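Local structure of aldehyde dehydrogenase (Listeria monocytogenes, 3K9D) at residues Thr38-Ile43 against Ile131-Gly136; Ala44-Gly49 against Arg156-Ala161. The protein probably acts as an oxidoreductase on aldehyde or oxo groups, with NAD or NADP as electron acceptor. All blocks are in the same frame, centred on the assembly; numbering follows the deposited sequence.

Interaction 1: residues Thr38-Ile43 against Ile131-Gly136; sequences TIVKAI and ISIKAG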
# COMPACT_ATOMS: atom_id res chain seq x y z
N THR A 38 6.94 14.67 -21.94
CA THR A 38 8.10 15.33 -22.51
C THR A 38 9.34 15.23 -21.62
O THR A 38 10.43 14.94 -22.10
CB THR A 38 7.77 16.82 -22.85
OG1 THR A 38 6.84 16.86 -23.93
CG2 THR A 38 9.02 17.60 -23.25
N ILE A 39 9.17 15.45 -20.32
CA ILE A 39 10.25 15.33 -19.35
C ILE A 39 10.69 13.87 -19.18
O ILE A 39 11.89 13.59 -19.18
CB ILE A 39 9.82 15.91 -17.98
CG1 ILE A 39 9.63 17.42 -18.09
CG2 ILE A 39 10.83 15.56 -16.88
CD1 ILE A 39 8.57 17.98 -17.13
N VAL A 40 9.72 12.96 -19.06
CA VAL A 40 9.94 11.51 -18.96
C VAL A 40 10.82 10.99 -20.14
O VAL A 40 11.79 10.27 -19.92
CB VAL A 40 8.58 10.76 -18.93
CG1 VAL A 40 8.71 9.26 -19.26
CG2 VAL A 40 7.91 10.94 -17.56
N LYS A 41 10.47 11.40 -21.35
CA LYS A 41 11.22 11.05 -22.57
C LYS A 41 12.65 11.59 -22.54
O LYS A 41 13.59 10.90 -22.96
CB LYS A 41 10.44 11.51 -23.81
CG LYS A 41 11.24 11.74 -25.12
CD LYS A 41 11.39 10.49 -25.95
CE LYS A 41 11.29 10.82 -27.44
NZ LYS A 41 12.44 11.64 -27.95
N ALA A 42 12.82 12.80 -22.02
CA ALA A 42 14.15 13.41 -21.88
C ALA A 42 15.03 12.67 -20.87
O ALA A 42 16.25 12.57 -21.05
CB ALA A 42 14.03 14.85 -21.48
N ILE A 43 14.41 12.15 -19.81
CA ILE A 43 15.10 11.35 -18.79
C ILE A 43 15.54 10.02 -19.39
O ILE A 43 16.70 9.58 -19.20
CB ILE A 43 14.19 11.13 -17.52
CG1 ILE A 43 13.96 12.46 -16.80
CG2 ILE A 43 14.80 10.11 -16.56
CD1 ILE A 43 12.76 12.48 -15.81
N ILE A 131 9.49 6.54 -13.44
CA ILE A 131 8.15 6.20 -12.93
C ILE A 131 7.55 7.23 -11.93
O ILE A 131 6.35 7.50 -11.99
CB ILE A 131 8.06 4.71 -12.42
CG1 ILE A 131 8.95 4.46 -11.19
CG2 ILE A 131 8.43 3.75 -13.58
CD1 ILE A 131 8.66 3.18 -10.47
N SER A 132 8.39 7.81 -11.07
CA SER A 132 7.95 8.86 -10.14
C SER A 132 7.53 10.12 -10.88
O SER A 132 6.42 10.63 -10.67
CB SER A 132 9.04 9.21 -9.13
OG SER A 132 9.42 8.07 -8.38
N ILE A 133 8.40 10.61 -11.76
CA ILE A 133 8.12 11.79 -12.59
C ILE A 133 6.90 11.57 -13.49
O ILE A 133 6.06 12.47 -13.63
CB ILE A 133 9.37 12.21 -13.43
CG1 ILE A 133 10.50 12.73 -12.52
CG2 ILE A 133 8.99 13.25 -14.48
CD1 ILE A 133 10.30 14.14 -11.95
N LYS A 134 6.77 10.36 -14.05
CA LYS A 134 5.60 9.96 -14.87
C LYS A 134 4.27 10.13 -14.13
O LYS A 134 3.26 10.50 -14.74
CB LYS A 134 5.73 8.50 -15.34
CG LYS A 134 4.57 7.96 -16.18
CD LYS A 134 4.35 8.74 -17.48
CE LYS A 134 3.08 8.28 -18.17
NZ LYS A 134 3.02 8.51 -19.64
N ALA A 135 4.29 9.87 -12.83
CA ALA A 135 3.08 9.99 -12.00
C ALA A 135 2.93 11.38 -11.35
O ALA A 135 1.99 11.60 -10.57
CB ALA A 135 3.04 8.86 -10.97
N GLY A 136 3.84 12.31 -11.68
CA GLY A 136 3.76 13.71 -11.23
C GLY A 136 4.40 13.99 -9.88
O GLY A 136 4.06 14.98 -9.21
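Ile133 presents its two branches to three side chains of residues 38-43, one turn of helix holding Ile39, Val40 and Ile43 in front of it. Its CG2 methyl lies 3.8 Å from Ile39 CG2, where the two isoleucine side chains cross at about a right angle, and 4.0 Å from Val40 CG2. The end of Ile43 comes in obliquely, its CD1 4.0 Å from Ile133 CG1. With CG1 anti to its carbonyl carbon (chi1 -67°) and CG2 anti to its backbone N, Ile133 turns CG2 to Ile39 and Val40, while Ile43 CD1 lies against both CG1 and CG2. A beta-branched residue suits this place because it offers two apolar arms close to the backbone.

Val40 packs on the backbone of the other helix. Its CG2, anti to its own carbonyl carbon, comes to 3.7 Å from both Lys134 CA and Lys134 N and also lies 4.0 Å from Lys134 CB, a compact methyl resting where the CA atoms of the two residues are only 6.2 Å apart. Lys134 contributes here through the apolar start of its side chain, and the bend at chi2 (60°) keeps its CD near Val40 CG2. The terminal NZ is held by a salt bridge to Asp37 and by hydrogen bonds to the carbonyl oxygens of Ile85 and Met88; a buried ammonium is thus supplied with several oxygens, one of them charged.

Just beyond, Gly136 takes a positive phi of 87°, readily accepted by glycine, and its N bonds to Ile133 O. The contact joins the middle of helix 33-49 to the C-terminal end of helix 121-134, which finishes in a Schellman motif ahead of strand 138-143.

Interaction 2: residues Ala44-Gly49 against Arg156-Ala161; sequences ADAGYG and RIISEA
Ala46 and Ala161 touch methyl to methyl, their CB atoms 3.6 Å apart, and this apolar meeting is central to the contact between the two helices. The short segments' axes approach to 8.5 Å, and the single methyl of alanine suits so close a meeting; the nearest CA atoms, those of Ala46 and Ile158, are 5.6 Å apart. Ile157 adds a second apolar contact. Its CG2, anti to the backbone N while CG1 lies anti to the carbonyl carbon (chi1 -75°), reaches Ala46 CB at 4.0 Å and packs as well against the carbonyl oxygen of Ala46.

A further kind of contact sets a side chain against bare backbone. Ile158 CG2 lies 4.0 Å from Gly47 N, with Gly47 CA almost as near. Glycine leaves this face of the helix smooth, and the isoleucine methyl rests on the main chain, while the end of Ile158 leads away from residues 44-49.

The charged groups take no part across the contact. Arg156 NH1 and Glu160 OE1, one turn apart, form a salt bridge of 2.9 Å whose hydrogen-bond geometry is weak; Arg156 NE has a second acidic partner in Glu153, and Asp45 pairs with Lys41.

The two short segments run roughly antiparallel, at 146° between their directions. They join the C-terminal end of helix 33-49 to helix 148-164. Helix 121-134 lies beside both, touched by Ala44 and, at Val125 and Thr129, by the side chain of Ile158, and helix 67-85 packs against Ala44 and Tyr48.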
# COMPACT_ATOMS: atom_id res chain seq x y z
N ALA A 44 14.63 9.40 -20.13
CA ALA A 44 14.88 8.13 -20.79
C ALA A 44 16.01 8.25 -21.81
O ALA A 44 16.90 7.40 -21.86
CB ALA A 44 13.62 7.61 -21.45
N ASP A 45 15.99 9.31 -22.58
CA ASP A 45 17.02 9.56 -23.56
C ASP A 45 18.36 9.78 -22.92
O ASP A 45 19.30 9.16 -23.31
CB ASP A 45 16.66 10.69 -24.49
CG ASP A 45 15.61 10.32 -25.45
OD1 ASP A 45 15.31 9.17 -25.61
OD2 ASP A 45 15.06 11.22 -26.04
N ALA A 46 18.43 10.63 -21.92
CA ALA A 46 19.67 10.88 -21.18
C ALA A 46 20.24 9.64 -20.49
O ALA A 46 21.45 9.43 -20.51
CB ALA A 46 19.50 12.00 -20.18
N GLY A 47 19.36 8.83 -19.90
CA GLY A 47 19.74 7.56 -19.28
C GLY A 47 20.34 6.59 -20.28
O GLY A 47 21.43 6.04 -20.04
N TYR A 48 19.63 6.39 -21.39
CA TYR A 48 20.08 5.54 -22.50
C TYR A 48 21.41 6.01 -23.07
O TYR A 48 22.29 5.19 -23.28
CB TYR A 48 19.02 5.46 -23.60
CG TYR A 48 19.37 4.53 -24.75
CD1 TYR A 48 19.44 3.15 -24.57
CD2 TYR A 48 19.64 5.05 -26.03
CE1 TYR A 48 19.77 2.30 -25.64
CE2 TYR A 48 19.96 4.22 -27.09
CZ TYR A 48 20.02 2.85 -26.89
OH TYR A 48 20.35 2.03 -27.95
N GLY A 49 21.58 7.31 -23.27
CA GLY A 49 22.80 7.86 -23.88
C GLY A 49 24.02 7.68 -22.99
O GLY A 49 25.11 7.46 -23.49
N ARG A 156 22.77 13.59 -11.62
CA ARG A 156 23.20 14.81 -12.32
C ARG A 156 22.79 14.82 -13.80
O ARG A 156 22.24 15.82 -14.29
CB ARG A 156 24.72 14.99 -12.20
CG ARG A 156 25.20 16.41 -12.57
CD ARG A 156 26.69 16.45 -12.84
NE ARG A 156 27.08 15.65 -14.00
CZ ARG A 156 27.09 16.09 -15.26
NH1 ARG A 156 26.73 17.34 -15.55
NH2 ARG A 156 27.46 15.27 -16.24
N ILE A 157 23.03 13.70 -14.48
CA ILE A 157 22.76 13.56 -15.92
C ILE A 157 21.26 13.62 -16.28
O ILE A 157 20.87 14.39 -17.15
CB ILE A 157 23.42 12.28 -16.53
CG1 ILE A 157 24.93 12.50 -16.69
CG2 ILE A 157 22.81 11.90 -17.88
CD1 ILE A 157 25.70 11.23 -17.06
N ILE A 158 20.44 12.83 -15.60
CA ILE A 158 19.02 12.75 -15.98
C ILE A 158 18.23 13.99 -15.52
O ILE A 158 17.20 14.33 -16.11
CB ILE A 158 18.35 11.40 -15.55
CG1 ILE A 158 18.22 11.32 -14.03
CG2 ILE A 158 19.14 10.19 -16.15
CD1 ILE A 158 17.71 9.97 -13.54
N SER A 159 18.76 14.67 -14.49
CA SER A 159 18.21 15.87 -13.88
C SER A 159 18.33 17.04 -14.84
O SER A 159 17.38 17.77 -15.06
CB SER A 159 18.98 16.19 -12.60
OG SER A 159 18.16 16.80 -11.63
N GLU A 160 19.52 17.21 -15.42
CA GLU A 160 19.78 18.26 -16.38
C GLU A 160 18.93 18.12 -17.65
O GLU A 160 18.46 19.13 -18.16
CB GLU A 160 21.27 18.33 -16.71
CG GLU A 160 22.12 18.94 -15.61
CD GLU A 160 23.62 18.79 -15.84
OE1 GLU A 160 24.39 18.99 -14.87
OE2 GLU A 160 24.04 18.48 -16.99
N ALA A 161 18.72 16.90 -18.12
CA ALA A 161 17.92 16.67 -19.33
C ALA A 161 16.44 16.89 -19.03
O ALA A 161 15.72 17.45 -19.85
CB ALA A 161 18.13 15.29 -19.86

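In the fold
Interactions 1 and 2 follow each other along helix 33-49, their centres 11 Å apart, and this helix meets helix 121-134 in the first and helix 148-164 in the second. They also touch directly: Ala42 CB packs at 3.5 Å from Ala161 O, and Ile43 CG1 at 3.8 Å from Ile158 O. Along the chain the segments alternate; helix 33-49 packs on the helices that precede and follow strand 138-143. Both contacts lie on the same side of the chain's centre, their own centres about 20 and 21 Å from it, and interaction 1 is the more buried. Neither is touched by the second chain of the assembly.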